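Side-chain contacts in Lmo0135 protein (Listeria monocytogenes EGD-e, PDB 5ISU), which is an ABC transporter substrate-binding protein that probably captures peptides outside the cell for uptake: residues N420-H425 and A460-I465; P51-V56 and Y75-K80; G26-I31 and F211-D216. All coordinates share one frame; numbering follows the deposited sequence.

Interaction 1 (N420-H425 and A460-I465); sequences NYSNYH and AVIYPI
The hydroxyl OG of S422 donates a hydrogen bond to the carbonyl oxygen of V461, with S422 OG 3.0 Å from V461 O. The donor stands 44° out of the carbonyl plane, so it comes down on the oxygen from above and not along a lone pair. The same hydroxyl is flanked by a methyl group, I462 CG2 being 3.5 Å from S422 OG.

Beside this bond the side chain of V461 fills the corner between S422 and Y424. Its CG2 sits over the middle of the Y424 ring, 3.5 Å from the Y424 centroid and 4° off the ring normal, a face-centred CH-pi contact. The second methyl turns to the aliphatic parts: V461 CG1 is 3.8 Å from Y424 CB and 3.9 Å from S422 CB. With its CG anti to the backbone N (chi1 174°), Y424 turns one ring face to V461, the two side chains crossing at about a right angle, and its OH reaches hydrogen-bond partners in D459 and N426.

The side-chain amide of N420 holds the backbone of Y424 at two points. Y424 N donates to N420 OD1 (3.2 Å), while N420 ND2 donates to Y424 O (3.1 Å), which lies close to the plane of the N420 amide. This pair ties together the type I turn N420-N423 and the residue after it, and a further bond from N420 ND2 to L414 O anchors the amide.

All four touching residues are buried. V461 follows A460, the positive-phi residue of the Schellman motif that ends helix 442-458, and the chain then enters strand 462-475. Loop 420-425 therefore packs where that helix turns into the strand: Y424 also rests on T455 and I456 of the helix, and S422 on T262 of strand 248-263.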
# COMPACT_ATOMS: atom_id res chain seq x y z
N ASN A 420 9.88 -6.87 11.05
CA ASN A 420 9.25 -7.40 12.28
C ASN A 420 9.60 -6.41 13.40
O ASN A 420 10.51 -6.66 14.21
CB ASN A 420 9.79 -8.81 12.56
CG ASN A 420 9.14 -9.50 13.77
OD1 ASN A 420 8.53 -8.88 14.64
ND2 ASN A 420 9.30 -10.83 13.82
N TYR A 421 8.88 -5.30 13.43
CA TYR A 421 9.14 -4.21 14.41
C TYR A 421 9.01 -4.60 15.88
O TYR A 421 9.70 -4.05 16.75
CB TYR A 421 8.25 -2.98 14.09
CG TYR A 421 8.50 -2.41 12.69
CD1 TYR A 421 9.76 -1.94 12.32
CD2 TYR A 421 7.48 -2.35 11.74
CE1 TYR A 421 10.00 -1.43 11.06
CE2 TYR A 421 7.71 -1.83 10.46
CZ TYR A 421 8.98 -1.37 10.13
OH TYR A 421 9.25 -0.86 8.89
N SER A 422 8.14 -5.57 16.15
CA SER A 422 7.91 -6.05 17.49
C SER A 422 9.00 -7.05 17.95
O SER A 422 9.11 -7.32 19.14
CB SER A 422 6.53 -6.71 17.56
OG SER A 422 5.49 -5.83 17.16
N ASN A 423 9.80 -7.57 17.01
CA ASN A 423 10.87 -8.55 17.29
C ASN A 423 10.31 -9.82 17.98
O ASN A 423 10.96 -10.43 18.83
CB ASN A 423 12.00 -7.91 18.12
CG ASN A 423 12.66 -6.75 17.41
OD1 ASN A 423 13.24 -6.91 16.35
ND2 ASN A 423 12.59 -5.56 18.02
N TYR A 424 9.11 -10.20 17.54
CA TYR A 424 8.37 -11.37 18.04
C TYR A 424 8.88 -12.65 17.38
O TYR A 424 8.82 -12.80 16.16
CB TYR A 424 6.89 -11.15 17.74
CG TYR A 424 5.93 -12.28 18.04
CD1 TYR A 424 5.61 -12.64 19.35
CD2 TYR A 424 5.26 -12.93 17.00
CE1 TYR A 424 4.69 -13.64 19.61
CE2 TYR A 424 4.34 -13.93 17.26
CZ TYR A 424 4.06 -14.28 18.56
OH TYR A 424 3.15 -15.27 18.81
N HIS A 425 9.37 -13.58 18.19
CA HIS A 425 9.93 -14.84 17.68
C HIS A 425 9.09 -16.04 18.12
O HIS A 425 9.10 -16.44 19.29
CB HIS A 425 11.38 -14.99 18.14
CG HIS A 425 12.21 -13.77 17.90
ND1 HIS A 425 12.40 -13.24 16.63
CD2 HIS A 425 12.90 -12.97 18.74
CE1 HIS A 425 13.16 -12.16 16.72
NE2 HIS A 425 13.48 -11.98 17.99
N ALA A 460 -0.99 -10.43 21.68
CA ALA A 460 -0.87 -8.99 21.67
C ALA A 460 0.49 -8.55 21.14
O ALA A 460 1.21 -7.79 21.80
CB ALA A 460 -1.13 -8.42 23.05
N VAL A 461 0.83 -9.04 19.95
CA VAL A 461 2.10 -8.72 19.29
C VAL A 461 2.16 -7.24 18.93
O VAL A 461 3.22 -6.60 19.03
CB VAL A 461 2.30 -9.57 18.03
CG1 VAL A 461 3.62 -9.24 17.35
CG2 VAL A 461 2.25 -11.05 18.40
N ILE A 462 1.03 -6.72 18.46
CA ILE A 462 0.88 -5.30 18.15
C ILE A 462 -0.47 -4.87 18.71
O ILE A 462 -1.17 -5.68 19.30
CB ILE A 462 0.89 -5.04 16.64
CG1 ILE A 462 -0.31 -5.72 15.96
CG2 ILE A 462 2.20 -5.49 16.03
CD1 ILE A 462 -0.59 -5.23 14.56
N TYR A 463 -0.80 -3.61 18.52
CA TYR A 463 -2.12 -3.08 18.87
C TYR A 463 -2.66 -2.43 17.58
O TYR A 463 -2.24 -1.33 17.24
CB TYR A 463 -2.06 -2.05 20.00
CG TYR A 463 -3.45 -1.58 20.41
CD1 TYR A 463 -4.19 -2.30 21.33
CD2 TYR A 463 -4.02 -0.44 19.85
CE1 TYR A 463 -5.46 -1.90 21.69
CE2 TYR A 463 -5.28 -0.03 20.21
CZ TYR A 463 -6.00 -0.76 21.14
OH TYR A 463 -7.28 -0.36 21.53
N PRO A 464 -3.51 -3.14 16.82
CA PRO A 464 -4.09 -2.52 15.60
C PRO A 464 -5.03 -1.41 16.01
O PRO A 464 -5.97 -1.66 16.74
CB PRO A 464 -4.85 -3.67 14.93
CG PRO A 464 -4.44 -4.92 15.66
CD PRO A 464 -3.99 -4.52 17.02
N ILE A 465 -4.77 -0.19 15.56
CA ILE A 465 -5.59 0.94 15.96
C ILE A 465 -6.76 1.16 15.02
O ILE A 465 -7.91 1.11 15.44
CB ILE A 465 -4.76 2.24 16.00
CG1 ILE A 465 -3.60 2.11 17.00
CG2 ILE A 465 -5.64 3.42 16.38
CD1 ILE A 465 -2.61 3.26 16.92

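Interaction 2 (P51-V56 and Y75-K80); sequences PLFWEV and YTVKLK
V77, halfway along the strand, meets F53 first: its CG1 methyl lies 4.3 Å from F53 CE1, approaching the ring obliquely. V77 CG1 is anti to the backbone N (chi1 179°), which extends it from the strand toward the loop. The same side chain also packs on L66, F135 and I148, so F53 is one wall of a larger apolar cluster, and its ring takes part in a cation-pi interaction with K149.

The next residue, K78, points away from the loop in the alternation expected of an extended strand. L79 leaves the strand to one side, but its end comes nearer the loop, and one branch does the touching: L79 CD2 is 3.8 Å from L52 CD2, methyl against methyl, while the two leucine side chains cross obliquely. Hydrogen bonds with A61, A63 and F151 hold the backbone of L52, whose side chain also packs on F151.

No hydrogen bond passes between 51-56 and 75-80, and the four touching residues are buried. The join thus rests on dispersion and on the exclusion of water, and no directional bond across these segments fixes how the methyls and the ring meet.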
# COMPACT_ATOMS: atom_id res chain seq x y z
N PRO A 51 -2.14 -2.26 -16.34
CA PRO A 51 -1.80 -3.59 -15.82
C PRO A 51 -2.52 -4.72 -16.59
O PRO A 51 -3.36 -4.44 -17.45
CB PRO A 51 -2.34 -3.51 -14.40
CG PRO A 51 -3.61 -2.71 -14.57
CD PRO A 51 -3.28 -1.67 -15.61
N LEU A 52 -2.21 -5.98 -16.29
CA LEU A 52 -2.92 -7.08 -16.94
C LEU A 52 -4.36 -7.09 -16.41
O LEU A 52 -5.31 -7.25 -17.17
CB LEU A 52 -2.26 -8.42 -16.66
CG LEU A 52 -0.84 -8.58 -17.21
CD1 LEU A 52 -0.22 -9.87 -16.70
CD2 LEU A 52 -0.84 -8.54 -18.73
N PHE A 53 -4.49 -6.90 -15.09
CA PHE A 53 -5.77 -6.86 -14.40
C PHE A 53 -5.74 -5.70 -13.43
O PHE A 53 -4.66 -5.33 -12.95
CB PHE A 53 -6.01 -8.15 -13.63
CG PHE A 53 -6.06 -9.37 -14.49
CD1 PHE A 53 -4.90 -10.04 -14.83
CD2 PHE A 53 -7.27 -9.85 -14.97
CE1 PHE A 53 -4.94 -11.18 -15.62
CE2 PHE A 53 -7.33 -10.97 -15.76
CZ PHE A 53 -6.16 -11.65 -16.09
N TRP A 54 -6.90 -5.14 -13.13
CA TRP A 54 -6.98 -4.05 -12.17
C TRP A 54 -6.96 -4.66 -10.77
O TRP A 54 -7.80 -5.47 -10.45
CB TRP A 54 -8.25 -3.22 -12.37
CG TRP A 54 -8.40 -2.57 -13.71
CD1 TRP A 54 -9.30 -2.89 -14.67
CD2 TRP A 54 -7.62 -1.49 -14.24
NE1 TRP A 54 -9.15 -2.07 -15.76
CE2 TRP A 54 -8.11 -1.20 -15.52
CE3 TRP A 54 -6.56 -0.74 -13.74
CZ2 TRP A 54 -7.59 -0.19 -16.32
CZ3 TRP A 54 -6.02 0.28 -14.55
CH2 TRP A 54 -6.52 0.53 -15.82
N GLU A 55 -5.99 -4.26 -9.96
CA GLU A 55 -5.80 -4.77 -8.59
C GLU A 55 -7.00 -4.58 -7.67
O GLU A 55 -7.41 -5.52 -6.99
CB GLU A 55 -4.57 -4.08 -7.96
CG GLU A 55 -4.36 -4.36 -6.46
CD GLU A 55 -3.07 -3.79 -5.90
OE1 GLU A 55 -2.40 -3.00 -6.60
OE2 GLU A 55 -2.71 -4.12 -4.74
N VAL A 56 -7.56 -3.37 -7.66
CA VAL A 56 -8.66 -3.04 -6.75
C VAL A 56 -9.84 -4.03 -6.82
O VAL A 56 -10.44 -4.30 -5.80
CB VAL A 56 -9.10 -1.56 -6.94
CG1 VAL A 56 -9.90 -1.38 -8.22
CG2 VAL A 56 -9.90 -1.07 -5.75
N TYR A 75 -0.71 -21.25 -14.86
CA TYR A 75 -1.57 -20.08 -14.99
C TYR A 75 -1.49 -19.59 -16.43
O TYR A 75 -0.43 -19.23 -16.91
CB TYR A 75 -1.11 -18.96 -14.03
CG TYR A 75 -1.31 -19.26 -12.55
CD1 TYR A 75 -0.56 -20.24 -11.90
CD2 TYR A 75 -2.21 -18.53 -11.79
CE1 TYR A 75 -0.75 -20.51 -10.54
CE2 TYR A 75 -2.40 -18.78 -10.44
CZ TYR A 75 -1.67 -19.77 -9.81
OH TYR A 75 -1.86 -20.00 -8.46
N THR A 76 -2.63 -19.55 -17.11
CA THR A 76 -2.70 -19.11 -18.49
C THR A 76 -3.44 -17.79 -18.59
O THR A 76 -4.61 -17.69 -18.20
CB THR A 76 -3.44 -20.15 -19.33
OG1 THR A 76 -2.77 -21.41 -19.23
CG2 THR A 76 -3.49 -19.74 -20.79
N VAL A 77 -2.76 -16.77 -19.13
CA VAL A 77 -3.33 -15.44 -19.32
C VAL A 77 -3.53 -15.17 -20.81
O VAL A 77 -2.59 -15.29 -21.61
CB VAL A 77 -2.39 -14.33 -18.77
CG1 VAL A 77 -3.00 -12.95 -18.99
CG2 VAL A 77 -2.10 -14.55 -17.30
N LYS A 78 -4.76 -14.80 -21.18
CA LYS A 78 -5.10 -14.43 -22.56
C LYS A 78 -5.20 -12.90 -22.59
O LYS A 78 -5.88 -12.31 -21.77
CB LYS A 78 -6.46 -15.01 -22.96
CG LYS A 78 -6.53 -16.50 -23.29
CD LYS A 78 -5.85 -16.82 -24.62
CE LYS A 78 -6.33 -18.15 -25.20
NZ LYS A 78 -6.16 -19.33 -24.31
N LEU A 79 -4.54 -12.27 -23.57
CA LEU A 79 -4.56 -10.81 -23.74
C LEU A 79 -5.62 -10.36 -24.72
O LEU A 79 -6.09 -11.14 -25.52
CB LEU A 79 -3.20 -10.30 -24.28
CG LEU A 79 -1.93 -10.51 -23.46
CD1 LEU A 79 -0.72 -9.88 -24.14
CD2 LEU A 79 -2.10 -9.91 -22.08
N LYS A 80 -5.98 -9.09 -24.66
CA LYS A 80 -6.91 -8.53 -25.63
C LYS A 80 -6.17 -8.41 -26.98
O LYS A 80 -4.94 -8.37 -27.02
CB LYS A 80 -7.46 -7.18 -25.14
CG LYS A 80 -8.40 -7.36 -23.95
CD LYS A 80 -8.96 -6.06 -23.36
CE LYS A 80 -9.87 -6.41 -22.19
NZ LYS A 80 -10.28 -5.26 -21.37

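Interaction 3 (G26-I31 and F211-D216); sequences GDPEVI and FRITKD
I213 carries the whole contact from its side, its branches set against the carbonyl of G26, with CD1 alone going on to the carboxylate of D27. I213 CG2 lies 3.8 Å from G26 O, almost straight above it, and CG1 and CD1 of the same isoleucine are each 3.9 Å from that oxygen, so the side chain covers one face of the carbonyl. At the carboxylate, I213 CD1 is 3.7 Å from D27 OD2. The delta methyl ends near the proline ring, with P28 CD 4.5 Å from I213 CD1. The extended second torsion (chi2 176°) carries CD1 past G26 to these two residues. These are van der Waals contacts, and no hydrogen bond joins the two segments.

OD2 of D27 has its hydrogen-bond partners outside the two segments: the backbone N of G188 and the hydroxyl of Y185, which hold the carboxylate beside the isoleucine methyl. The side chains of D27 and I213 cross at about a right angle. Further out, I213 is placed by its backbone hydrogen bonding with E189 and by packing on V24, while P28 rests on T41 of helix 39-48, and the T41 hydroxyl accepts a bond from E29 N.

The contact lies where two parallel neighbouring strands end. R212 and T214 are hydrogen-bonded to strand 19-24, through I22 and V24 for the first and V24 for the second, and G26 continues just past that strand. Strand 208-213 lies between 19-24 and 190-195 in a four-stranded mixed sheet, consistent with one lobe of a type 2 periplasmic-binding-protein fold, as in the DppA and OppA relatives.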
# COMPACT_ATOMS: atom_id res chain seq x y z
N GLY A 26 5.82 15.49 -4.04
CA GLY A 26 7.26 15.45 -4.34
C GLY A 26 7.55 15.05 -5.77
O GLY A 26 6.63 14.87 -6.58
N ASP A 27 8.84 14.92 -6.08
CA ASP A 27 9.29 14.51 -7.41
C ASP A 27 9.18 13.02 -7.56
O ASP A 27 9.42 12.28 -6.59
CB ASP A 27 10.76 14.88 -7.70
CG ASP A 27 10.99 16.37 -7.92
OD1 ASP A 27 11.17 17.11 -6.92
OD2 ASP A 27 11.08 16.77 -9.10
N PRO A 28 8.86 12.55 -8.77
CA PRO A 28 8.82 11.12 -8.93
C PRO A 28 10.25 10.58 -9.00
O PRO A 28 11.20 11.35 -9.13
CB PRO A 28 8.13 10.95 -10.28
CG PRO A 28 8.56 12.15 -11.05
CD PRO A 28 8.72 13.26 -10.05
N GLU A 29 10.40 9.26 -8.88
CA GLU A 29 11.70 8.60 -9.02
C GLU A 29 11.69 7.97 -10.42
O GLU A 29 11.23 8.62 -11.36
CB GLU A 29 11.94 7.61 -7.87
CG GLU A 29 11.95 8.28 -6.50
CD GLU A 29 12.14 7.30 -5.35
OE1 GLU A 29 12.78 6.24 -5.54
OE2 GLU A 29 11.66 7.60 -4.23
N VAL A 30 12.14 6.74 -10.59
CA VAL A 30 12.15 6.13 -11.92
C VAL A 30 10.75 5.63 -12.32
O VAL A 30 10.21 4.71 -11.70
CB VAL A 30 13.17 4.97 -11.97
CG1 VAL A 30 13.24 4.39 -13.37
CG2 VAL A 30 14.54 5.47 -11.52
N ILE A 31 10.17 6.22 -13.37
CA ILE A 31 8.83 5.83 -13.83
C ILE A 31 8.91 4.55 -14.68
O ILE A 31 8.91 4.59 -15.93
CB ILE A 31 8.13 6.97 -14.60
CG1 ILE A 31 8.25 8.28 -13.78
CG2 ILE A 31 6.67 6.61 -14.86
CD1 ILE A 31 7.69 9.51 -14.46
N PHE A 211 0.79 16.74 -13.68
CA PHE A 211 1.00 16.47 -12.25
C PHE A 211 1.83 17.62 -11.74
O PHE A 211 3.00 17.74 -12.12
CB PHE A 211 1.70 15.13 -12.02
CG PHE A 211 0.81 13.94 -12.28
CD1 PHE A 211 0.02 13.41 -11.27
CD2 PHE A 211 0.75 13.38 -13.54
CE1 PHE A 211 -0.80 12.33 -11.50
CE2 PHE A 211 -0.09 12.30 -13.79
CZ PHE A 211 -0.85 11.76 -12.77
N ARG A 212 1.22 18.46 -10.91
CA ARG A 212 1.86 19.66 -10.33
C ARG A 212 2.48 19.39 -8.96
O ARG A 212 1.78 19.03 -8.02
CB ARG A 212 0.81 20.78 -10.22
CG ARG A 212 1.23 22.05 -9.51
CD ARG A 212 2.42 22.74 -10.14
NE ARG A 212 2.16 23.22 -11.50
CZ ARG A 212 3.06 23.86 -12.25
NH1 ARG A 212 4.29 24.11 -11.79
NH2 ARG A 212 2.73 24.26 -13.48
N ILE A 213 3.77 19.63 -8.85
CA ILE A 213 4.51 19.37 -7.62
C ILE A 213 4.49 20.55 -6.63
O ILE A 213 5.19 21.52 -6.84
CB ILE A 213 5.98 19.02 -7.97
CG1 ILE A 213 6.03 17.85 -8.95
CG2 ILE A 213 6.77 18.69 -6.70
CD1 ILE A 213 7.42 17.48 -9.43
N THR A 214 3.69 20.46 -5.57
CA THR A 214 3.62 21.51 -4.53
C THR A 214 3.57 20.85 -3.15
O THR A 214 2.58 20.18 -2.79
CB THR A 214 2.44 22.50 -4.71
OG1 THR A 214 2.40 22.99 -6.06
CG2 THR A 214 2.56 23.71 -3.73
N LYS A 215 4.64 21.08 -2.39
CA LYS A 215 4.87 20.52 -1.05
C LYS A 215 4.01 21.16 0.05
O LYS A 215 3.27 20.46 0.75
CB LYS A 215 6.36 20.71 -0.74
CG LYS A 215 6.92 19.98 0.46
CD LYS A 215 8.44 20.12 0.47
CE LYS A 215 9.09 19.37 1.62
NZ LYS A 215 8.73 19.94 2.94
N ASP A 216 4.08 22.48 0.20
CA ASP A 216 3.31 23.20 1.23
C ASP A 216 1.79 23.04 1.03
O ASP A 216 1.24 23.48 0.01
CB ASP A 216 3.71 24.67 1.28
CG ASP A 216 3.13 25.42 2.48
OD1 ASP A 216 1.94 25.80 2.44
OD2 ASP A 216 3.89 25.67 3.44

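In the fold
From the N terminus, 26-31 opens interaction 3, which closes 180 residues later at 211-216 and joins the loop after strand 19-24 to the end of strand 208-213. Within that long span, interaction 2 opens and closes at 51-56 and 75-80, attaching the loop after helix 39-48 to the antiparallel sheet containing strand 74-79. Interaction 1 comes later, in series with both: it encloses a largely helical excursion, 427-438 and 442-458, before strand 462-475. No two contacts cross along the chain. Interactions 2 and 3 have centres 29 Å apart, whereas interaction 1 lies across the chain's centre from each, 35 and 33 Å away between centres.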